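Local coordinates for RabGDI protein (Plasmodium falciparum 3D7, PDB 3P1W), which probably acts as a Rab GDP-dissociation inhibitor, holding Rab GTPases in their GDP-bound state and keeping them soluble between membranes, at residues Leu49-Tyr54 and Pro310-His315; Leu118-Ser123 and Gly244-Ile249; Lys165-Tyr170 and Glu194-Phe199. All coordinates share one frame; numbering follows the deposited sequence.

Contact 1: Leu49-Tyr54 and Pro310-His315; sequences LDRNPY and PSYVMH
Arg-51 reaches across to Ser-311 and Tyr-312 and joins two loops of the Rossmann-like part of the fold. One loop follows strand 46-49 and the other follows strand 305-308. Both strands run parallel to strand 20-26.

The stacking comes first. The guanidinium of Arg-51 and the phenol ring of Tyr-312 approach tip to tip and lie nearly flat on each other, with planes 18° apart. NH2 sits over the ring centre, 3.1 Å above the ring plane. CZ of Arg-51 lies 3.8 Å from the centroid of the Tyr-312 ring, a cation-pi contact. The arginine chain bends at chi3 (76°), which turns NE out of the extended line of the chain.

The hydrogen bonds hold this stack in place. NH1 and NH2 of Arg-51 grip OG of Ser-311 end-on, with NH1 2.9 Å and NH2 3.1 Å from it. The oxygen lies in the guanidinium plane, so the pair of bonds should resist rotation of the group over the ring. OG of Ser-311 also bonds to Asp-309, which may polarise the hydroxyl. At the far end of the ring, backbone N of Arg-51 donates to OH of Tyr-312 in a nearly straight bond of 3.2 Å.

The carboxylate of Asp-50 has three partners. OD2 bonds to OG1 of Thr-28, beyond strand 20-26. OD1 closes an Asx turn by accepting from N of Asn-52 at 2.9 Å. A water donates to this same OD1 and hydrogen-bonds OH of Tyr-312 at 2.7 Å.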
# COMPACT_ATOMS: atom_id res chain seq x y z
N LEU A 49 16.48 -4.39 -15.28
CA LEU A 49 17.80 -4.02 -14.79
C LEU A 49 17.69 -3.24 -13.50
O LEU A 49 16.81 -2.39 -13.38
CB LEU A 49 18.52 -3.11 -15.80
CG LEU A 49 18.61 -3.70 -17.21
CD1 LEU A 49 19.34 -2.72 -18.12
CD2 LEU A 49 19.32 -5.03 -17.16
N ASP A 50 18.62 -3.48 -12.57
CA ASP A 50 18.67 -2.75 -11.31
C ASP A 50 20.12 -2.48 -10.94
O ASP A 50 20.97 -3.39 -10.97
CB ASP A 50 17.97 -3.58 -10.22
CG ASP A 50 17.62 -2.76 -8.96
OD1 ASP A 50 18.37 -1.85 -8.57
OD2 ASP A 50 16.56 -3.04 -8.38
N ARG A 51 20.41 -1.24 -10.58
CA ARG A 51 21.75 -0.85 -10.17
C ARG A 51 22.20 -1.51 -8.86
O ARG A 51 23.39 -1.65 -8.61
CB ARG A 51 21.85 0.67 -10.05
CG ARG A 51 21.10 1.26 -8.87
CD ARG A 51 21.34 2.76 -8.69
NE ARG A 51 20.61 3.57 -9.66
CZ ARG A 51 19.34 3.97 -9.53
NH1 ARG A 51 18.60 3.62 -8.48
NH2 ARG A 51 18.80 4.72 -10.47
N ASN A 52 21.24 -1.88 -8.01
CA ASN A 52 21.52 -2.40 -6.68
C ASN A 52 21.92 -3.87 -6.71
O ASN A 52 21.59 -4.58 -7.67
CB ASN A 52 20.25 -2.27 -5.80
CG ASN A 52 19.85 -0.83 -5.55
OD1 ASN A 52 20.69 0.06 -5.46
ND2 ASN A 52 18.54 -0.59 -5.42
N PRO A 53 22.60 -4.34 -5.64
CA PRO A 53 22.92 -5.77 -5.50
C PRO A 53 21.82 -6.63 -4.85
O PRO A 53 22.05 -7.81 -4.63
CB PRO A 53 24.20 -5.77 -4.64
CG PRO A 53 24.10 -4.54 -3.82
CD PRO A 53 23.21 -3.54 -4.56
N TYR A 54 20.65 -6.05 -4.61
CA TYR A 54 19.50 -6.73 -3.99
C TYR A 54 18.25 -6.31 -4.78
O TYR A 54 18.25 -5.26 -5.41
CB TYR A 54 19.37 -6.29 -2.51
CG TYR A 54 19.27 -4.79 -2.36
CD1 TYR A 54 18.05 -4.13 -2.51
CD2 TYR A 54 20.39 -4.02 -2.11
CE1 TYR A 54 17.95 -2.76 -2.39
CE2 TYR A 54 20.31 -2.64 -1.99
CZ TYR A 54 19.09 -2.01 -2.12
OH TYR A 54 19.01 -0.64 -2.02
N PRO A 310 11.45 6.82 -10.19
CA PRO A 310 11.95 8.17 -10.33
C PRO A 310 13.48 8.30 -10.23
O PRO A 310 14.06 9.23 -10.82
CB PRO A 310 11.23 8.94 -9.19
CG PRO A 310 9.97 8.22 -9.02
CD PRO A 310 10.38 6.75 -9.17
N SER A 311 14.14 7.37 -9.56
CA SER A 311 15.59 7.45 -9.40
C SER A 311 16.35 7.33 -10.71
O SER A 311 17.52 7.72 -10.76
CB SER A 311 16.13 6.42 -8.40
OG SER A 311 16.11 5.11 -8.90
N TYR A 312 15.71 6.77 -11.73
CA TYR A 312 16.36 6.57 -13.04
C TYR A 312 16.21 7.74 -14.00
O TYR A 312 16.83 7.75 -15.10
CB TYR A 312 15.89 5.26 -13.68
CG TYR A 312 16.46 4.07 -12.98
CD1 TYR A 312 17.72 3.57 -13.30
CD2 TYR A 312 15.73 3.43 -11.96
CE1 TYR A 312 18.25 2.47 -12.64
CE2 TYR A 312 16.25 2.34 -11.30
CZ TYR A 312 17.51 1.87 -11.63
OH TYR A 312 18.00 0.78 -10.92
N VAL A 313 15.46 8.77 -13.60
CA VAL A 313 15.20 9.92 -14.46
C VAL A 313 15.54 11.23 -13.80
O VAL A 313 15.03 12.29 -14.20
CB VAL A 313 13.73 9.93 -14.97
CG1 VAL A 313 13.44 8.72 -15.89
CG2 VAL A 313 12.70 9.97 -13.78
N MET A 314 16.45 11.19 -12.83
CA MET A 314 16.78 12.40 -12.09
C MET A 314 17.58 13.40 -12.92
O MET A 314 17.65 14.57 -12.56
CB MET A 314 17.55 12.06 -10.82
CG MET A 314 16.78 11.29 -9.80
SD MET A 314 15.45 12.25 -9.07
CE MET A 314 16.43 13.20 -7.91
N HIS A 315 18.18 12.90 -14.01
CA HIS A 315 18.91 13.72 -14.98
C HIS A 315 18.08 14.24 -16.16
O HIS A 315 18.57 15.05 -16.95
CB HIS A 315 20.11 12.92 -15.53
CG HIS A 315 19.75 11.64 -16.20
ND1 HIS A 315 18.90 10.70 -15.63
CD2 HIS A 315 20.15 11.12 -17.38
CE1 HIS A 315 18.82 9.66 -16.44
NE2 HIS A 315 19.57 9.88 -17.50
O HOH W 1 17.21 0.39 -8.36

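Contact 2: Leu118-Ser123 and Gly244-Ile249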
# COMPACT_ATOMS: atom_id res chain seq x y z
N LEU A 118 -1.04 -14.98 4.44
CA LEU A 118 -1.64 -15.08 5.76
C LEU A 118 -2.44 -13.82 6.05
O LEU A 118 -2.01 -12.71 5.71
CB LEU A 118 -0.55 -15.29 6.80
CG LEU A 118 0.21 -16.62 6.63
CD1 LEU A 118 1.57 -16.59 7.30
CD2 LEU A 118 -0.67 -17.75 7.18
N VAL A 119 -3.60 -14.00 6.67
CA VAL A 119 -4.50 -12.88 6.96
C VAL A 119 -3.88 -11.99 8.02
O VAL A 119 -3.20 -12.45 8.94
CB VAL A 119 -5.91 -13.38 7.41
CG1 VAL A 119 -5.86 -14.04 8.79
CG2 VAL A 119 -6.93 -12.25 7.41
N VAL A 120 -4.11 -10.70 7.86
CA VAL A 120 -3.79 -9.74 8.87
C VAL A 120 -4.84 -9.84 9.95
O VAL A 120 -6.03 -9.83 9.66
CB VAL A 120 -3.74 -8.32 8.28
CG1 VAL A 120 -3.59 -7.25 9.36
CG2 VAL A 120 -2.54 -8.23 7.29
N GLU A 121 -4.42 -9.96 11.19
CA GLU A 121 -5.33 -10.42 12.25
C GLU A 121 -6.34 -9.39 12.71
O GLU A 121 -7.37 -9.76 13.28
CB GLU A 121 -4.56 -10.99 13.44
CG GLU A 121 -3.84 -12.28 13.11
CD GLU A 121 -3.29 -13.01 14.33
OE1 GLU A 121 -3.15 -12.42 15.42
OE2 GLU A 121 -2.97 -14.20 14.18
N GLY A 122 -6.08 -8.11 12.47
CA GLY A 122 -7.05 -7.10 12.83
C GLY A 122 -6.92 -5.78 12.12
O GLY A 122 -5.86 -5.42 11.64
N SER A 123 -8.04 -5.08 12.07
CA SER A 123 -8.14 -3.77 11.45
C SER A 123 -8.71 -2.83 12.49
O SER A 123 -9.78 -3.13 13.06
CB SER A 123 -9.11 -3.83 10.27
OG SER A 123 -8.88 -4.96 9.45
N GLY A 244 -12.01 -14.16 7.38
CA GLY A 244 -12.70 -13.76 8.62
C GLY A 244 -12.13 -12.63 9.48
O GLY A 244 -12.87 -11.71 9.87
N LYS A 245 -10.84 -12.71 9.82
CA LYS A 245 -10.25 -11.84 10.79
C LYS A 245 -10.18 -10.39 10.29
O LYS A 245 -10.41 -9.45 11.06
CB LYS A 245 -8.84 -12.33 11.15
CG LYS A 245 -8.80 -13.78 11.73
CD LYS A 245 -7.50 -14.02 12.52
CE LYS A 245 -7.54 -15.32 13.33
NZ LYS A 245 -7.55 -16.46 12.44
N SER A 246 -9.83 -10.22 9.02
CA SER A 246 -9.81 -8.90 8.38
C SER A 246 -9.89 -9.11 6.87
O SER A 246 -9.77 -10.25 6.39
CB SER A 246 -8.53 -8.15 8.75
OG SER A 246 -7.43 -8.53 7.93
N PRO A 247 -10.09 -8.02 6.09
CA PRO A 247 -10.09 -8.17 4.64
C PRO A 247 -8.70 -8.01 4.00
O PRO A 247 -8.60 -7.85 2.79
CB PRO A 247 -11.03 -7.05 4.17
CG PRO A 247 -10.86 -5.99 5.20
CD PRO A 247 -10.49 -6.67 6.50
N PHE A 248 -7.64 -8.06 4.80
CA PHE A 248 -6.28 -7.84 4.31
C PHE A 248 -5.39 -9.07 4.49
O PHE A 248 -5.51 -9.78 5.50
CB PHE A 248 -5.60 -6.65 5.00
CG PHE A 248 -6.32 -5.36 4.81
CD1 PHE A 248 -6.13 -4.60 3.67
CD2 PHE A 248 -7.22 -4.92 5.77
CE1 PHE A 248 -6.85 -3.41 3.49
CE2 PHE A 248 -7.93 -3.73 5.59
CZ PHE A 248 -7.74 -2.98 4.46
N ILE A 249 -4.50 -9.27 3.52
CA ILE A 249 -3.47 -10.31 3.57
C ILE A 249 -2.09 -9.74 3.34
O ILE A 249 -1.93 -8.61 2.84
CB ILE A 249 -3.74 -11.45 2.56
CG1 ILE A 249 -3.83 -10.92 1.12
CG2 ILE A 249 -5.00 -12.21 2.97
CD1 ILE A 249 -4.04 -12.04 0.06
O HOH W 2 -9.83 -9.40 14.00
O HOH W 3 -10.66 -6.74 11.17
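Val-120 and Ser-246 are tied by a short bond: OG of Ser-246 donates to O of Val-120 at 2.6 Å. This is the tight part of the contact. The serine hydroxyl lies between its own backbone N and carbonyl carbon (chi1 83°). From there OG also accepts from N of Phe-248 at 3.2 Å, which makes an ST turn. One oxygen therefore closes the turn and pins it to segment 118-123. Next to it, N of Val-120 donates to O of Phe-248 at 2.9 Å. Val-119 and Ile-249 form an antiparallel non-hydrogen-bonded pair, and their side chains diverge. CG2 of Val-119 presses on O of Phe-248, and CB of Val-120 meets CB of Phe-248 at 4.1 Å. OG of Ser-123 rests 3.3 Å from CB of Ser-246, near the edge of the Phe-248 ring.

The side with Glu-121 and Lys-245 is looser and wetter. Their side chains run side by side in the same direction and touch only through aliphatic carbons, CG of Glu-121 to CD of Lys-245. OE2 and NZ stay 5.4 Å apart, and OE1 of Glu-121 bonds to N of Asn-344. O of Lys-245 accepts from two waters. One bridges to O of Glu-121, the other to OG of Ser-123.

Gly-244, with positive phi, is the first residue past helix 226-243. The helix covers one flank, with Phe-243 against Val-119 and Tyr-236 against Ser-123. Strand 248-251 lies between strands 117-129 and 96-97 in the large mixed sheet.

Contact 3: Lys165-Tyr170 and Glu194-Phe199; sequences KNFYQY and EIYKHF
Phe-199 is turned toward helix 158-173 and meets Phe-167 and Tyr-170, which stand one helical turn apart. Phe-167 and Tyr-170 both hold CG anti to the backbone N (chi1 178° and 179°), and their rings touch different parts of Phe-199.

Phe-167 comes edge-on to a face of Phe-199. This is a T-shaped pair, with centroids 5.4 Å apart and planes at 74°. CD1 of Phe-167 is the touching atom, 3.6 Å from CD1 of Phe-199. The same face is met by the backbone: CA of Phe-167 makes a CH-pi contact 4.1 Å from the Phe-199 centroid. The helix thus packs against this ring with both main chain and side chain. On the opposite face of Phe-199 lies CD2 of His-198, its neighbour in sequence.

Tyr-170 approaches the far end of Phe-199. CZ of Phe-199 lies 3.4 Å from CG of Tyr-170 and just as close to CB. The two side chains cross at about a right angle, while their ring planes are oblique. OH of Tyr-170 is anchored outside the contact, on O of Trp-182.

The outer part of the Phe-167 ring turns to the second helix. CE1 meets CG2 of Ile-195 at 4.1 Å, near the plane of the ring. CZ meets CE1 of Tyr-196, whose ring is inclined at an oblique angle. OH of Tyr-196 bonds to OH of Tyr-221. Ile-233 of helix 226-243 also touches Phe-167.

No hydrogen bond crosses between the segments. Phe-167, Tyr-170, Tyr-196 and Phe-199 form an aromatic cluster that joins two helices, consistent with the packing of the helical domain of Rab GDI proteins.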
# COMPACT_ATOMS: atom_id res chain seq x y z
N LYS A 165 -25.94 -0.47 11.82
CA LYS A 165 -26.39 -1.82 11.48
C LYS A 165 -27.29 -1.77 10.24
O LYS A 165 -27.12 -2.56 9.32
CB LYS A 165 -27.13 -2.51 12.64
CG LYS A 165 -27.76 -3.89 12.27
CD LYS A 165 -28.82 -4.43 13.28
CE LYS A 165 -30.03 -3.49 13.50
NZ LYS A 165 -31.38 -4.00 13.04
N ASN A 166 -28.21 -0.82 10.22
CA ASN A 166 -29.15 -0.66 9.10
C ASN A 166 -28.39 -0.31 7.83
O ASN A 166 -28.69 -0.81 6.74
CB ASN A 166 -30.20 0.42 9.41
CG ASN A 166 -31.19 -0.01 10.51
OD1 ASN A 166 -31.54 -1.18 10.64
ND2 ASN A 166 -31.64 0.97 11.30
N PHE A 167 -27.37 0.54 7.96
CA PHE A 167 -26.55 0.92 6.82
C PHE A 167 -25.82 -0.30 6.25
O PHE A 167 -25.86 -0.54 5.06
CB PHE A 167 -25.56 2.01 7.22
CG PHE A 167 -24.64 2.41 6.12
CD1 PHE A 167 -25.14 3.04 4.99
CD2 PHE A 167 -23.28 2.17 6.20
CE1 PHE A 167 -24.30 3.42 3.95
CE2 PHE A 167 -22.43 2.55 5.16
CZ PHE A 167 -22.96 3.18 4.04
N TYR A 168 -25.17 -1.07 7.11
CA TYR A 168 -24.47 -2.27 6.64
C TYR A 168 -25.42 -3.29 6.02
O TYR A 168 -25.08 -3.93 5.03
CB TYR A 168 -23.65 -2.90 7.76
CG TYR A 168 -22.28 -2.26 7.99
CD1 TYR A 168 -21.77 -1.29 7.13
CD2 TYR A 168 -21.48 -2.69 9.02
CE1 TYR A 168 -20.49 -0.74 7.34
CE2 TYR A 168 -20.23 -2.16 9.24
CZ TYR A 168 -19.73 -1.19 8.41
OH TYR A 168 -18.45 -0.68 8.66
N GLN A 169 -26.60 -3.46 6.60
CA GLN A 169 -27.61 -4.34 6.01
C GLN A 169 -27.96 -3.88 4.59
O GLN A 169 -27.94 -4.68 3.66
CB GLN A 169 -28.86 -4.42 6.89
CG GLN A 169 -28.65 -5.27 8.13
CD GLN A 169 -29.88 -5.31 9.02
OE1 GLN A 169 -30.94 -4.82 8.65
NE2 GLN A 169 -29.74 -5.89 10.21
N TYR A 170 -28.23 -2.58 4.44
CA TYR A 170 -28.49 -1.99 3.12
C TYR A 170 -27.38 -2.27 2.11
O TYR A 170 -27.65 -2.75 1.01
CB TYR A 170 -28.71 -0.48 3.25
CG TYR A 170 -28.97 0.24 1.93
CD1 TYR A 170 -30.20 0.10 1.27
CD2 TYR A 170 -28.03 1.10 1.38
CE1 TYR A 170 -30.45 0.79 0.06
CE2 TYR A 170 -28.27 1.78 0.19
CZ TYR A 170 -29.48 1.63 -0.46
OH TYR A 170 -29.69 2.32 -1.64
N GLU A 194 -25.53 12.30 0.73
CA GLU A 194 -27.00 12.19 0.79
C GLU A 194 -27.41 10.79 1.26
O GLU A 194 -28.37 10.66 2.00
CB GLU A 194 -27.64 12.54 -0.55
CG GLU A 194 -27.50 14.03 -0.90
CD GLU A 194 -28.02 14.37 -2.28
OE1 GLU A 194 -29.24 14.63 -2.42
OE2 GLU A 194 -27.23 14.39 -3.24
N ILE A 195 -26.64 9.76 0.89
CA ILE A 195 -26.91 8.40 1.38
C ILE A 195 -26.65 8.28 2.88
O ILE A 195 -27.44 7.67 3.60
CB ILE A 195 -26.07 7.33 0.66
CG1 ILE A 195 -26.43 7.24 -0.83
CG2 ILE A 195 -26.26 5.96 1.34
CD1 ILE A 195 -27.85 6.75 -1.10
N TYR A 196 -25.55 8.87 3.36
CA TYR A 196 -25.28 8.89 4.80
C TYR A 196 -26.43 9.56 5.56
O TYR A 196 -26.94 9.02 6.54
CB TYR A 196 -23.98 9.64 5.11
CG TYR A 196 -22.68 8.90 4.81
CD1 TYR A 196 -22.53 7.53 5.04
CD2 TYR A 196 -21.57 9.61 4.33
CE1 TYR A 196 -21.31 6.87 4.81
CE2 TYR A 196 -20.35 8.96 4.09
CZ TYR A 196 -20.22 7.60 4.31
OH TYR A 196 -19.00 6.98 4.07
N LYS A 197 -26.81 10.75 5.12
CA LYS A 197 -27.92 11.52 5.71
C LYS A 197 -29.24 10.75 5.69
O LYS A 197 -30.05 10.91 6.60
CB LYS A 197 -28.11 12.87 4.99
CG LYS A 197 -27.01 13.88 5.30
CD LYS A 197 -27.12 15.15 4.43
N HIS A 198 -29.45 9.91 4.68
CA HIS A 198 -30.65 9.07 4.64
C HIS A 198 -30.65 8.11 5.82
O HIS A 198 -31.70 7.89 6.43
CB HIS A 198 -30.78 8.29 3.33
CG HIS A 198 -31.94 7.35 3.31
ND1 HIS A 198 -33.23 7.76 3.06
CD2 HIS A 198 -32.01 6.01 3.55
CE1 HIS A 198 -34.04 6.72 3.13
NE2 HIS A 198 -33.33 5.65 3.44
N PHE A 199 -29.49 7.55 6.16
CA PHE A 199 -29.39 6.67 7.33
C PHE A 199 -29.13 7.43 8.63
O PHE A 199 -29.02 6.82 9.69
CB PHE A 199 -28.33 5.59 7.11
CG PHE A 199 -28.73 4.57 6.11
CD1 PHE A 199 -28.37 4.70 4.78
CD2 PHE A 199 -29.50 3.48 6.49
CE1 PHE A 199 -28.76 3.75 3.83
CE2 PHE A 199 -29.90 2.52 5.56
CZ PHE A 199 -29.53 2.66 4.22

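How the contacts relate
The three contacts are separate and share no atoms. Contact 1 lies on the other side of the chain's centre from contacts 2 and 3. Its centre is about 34 Å from that of contact 2 and about 48 Å from that of contact 3. Contacts 2 and 3 are closer, about 25 Å between centres and about 10 Å between nearest atoms. Helix 226-243 connects them: Ile-233 and Met-237 face segment 165-170, while Tyr-236 and Phe-243 face segment 118-123. Along the chain, 165-199 falls between the halves of contact 2, and all of this falls between the halves of contact 1. The Rossmann-like part, large sheet and helical region each hold one contact.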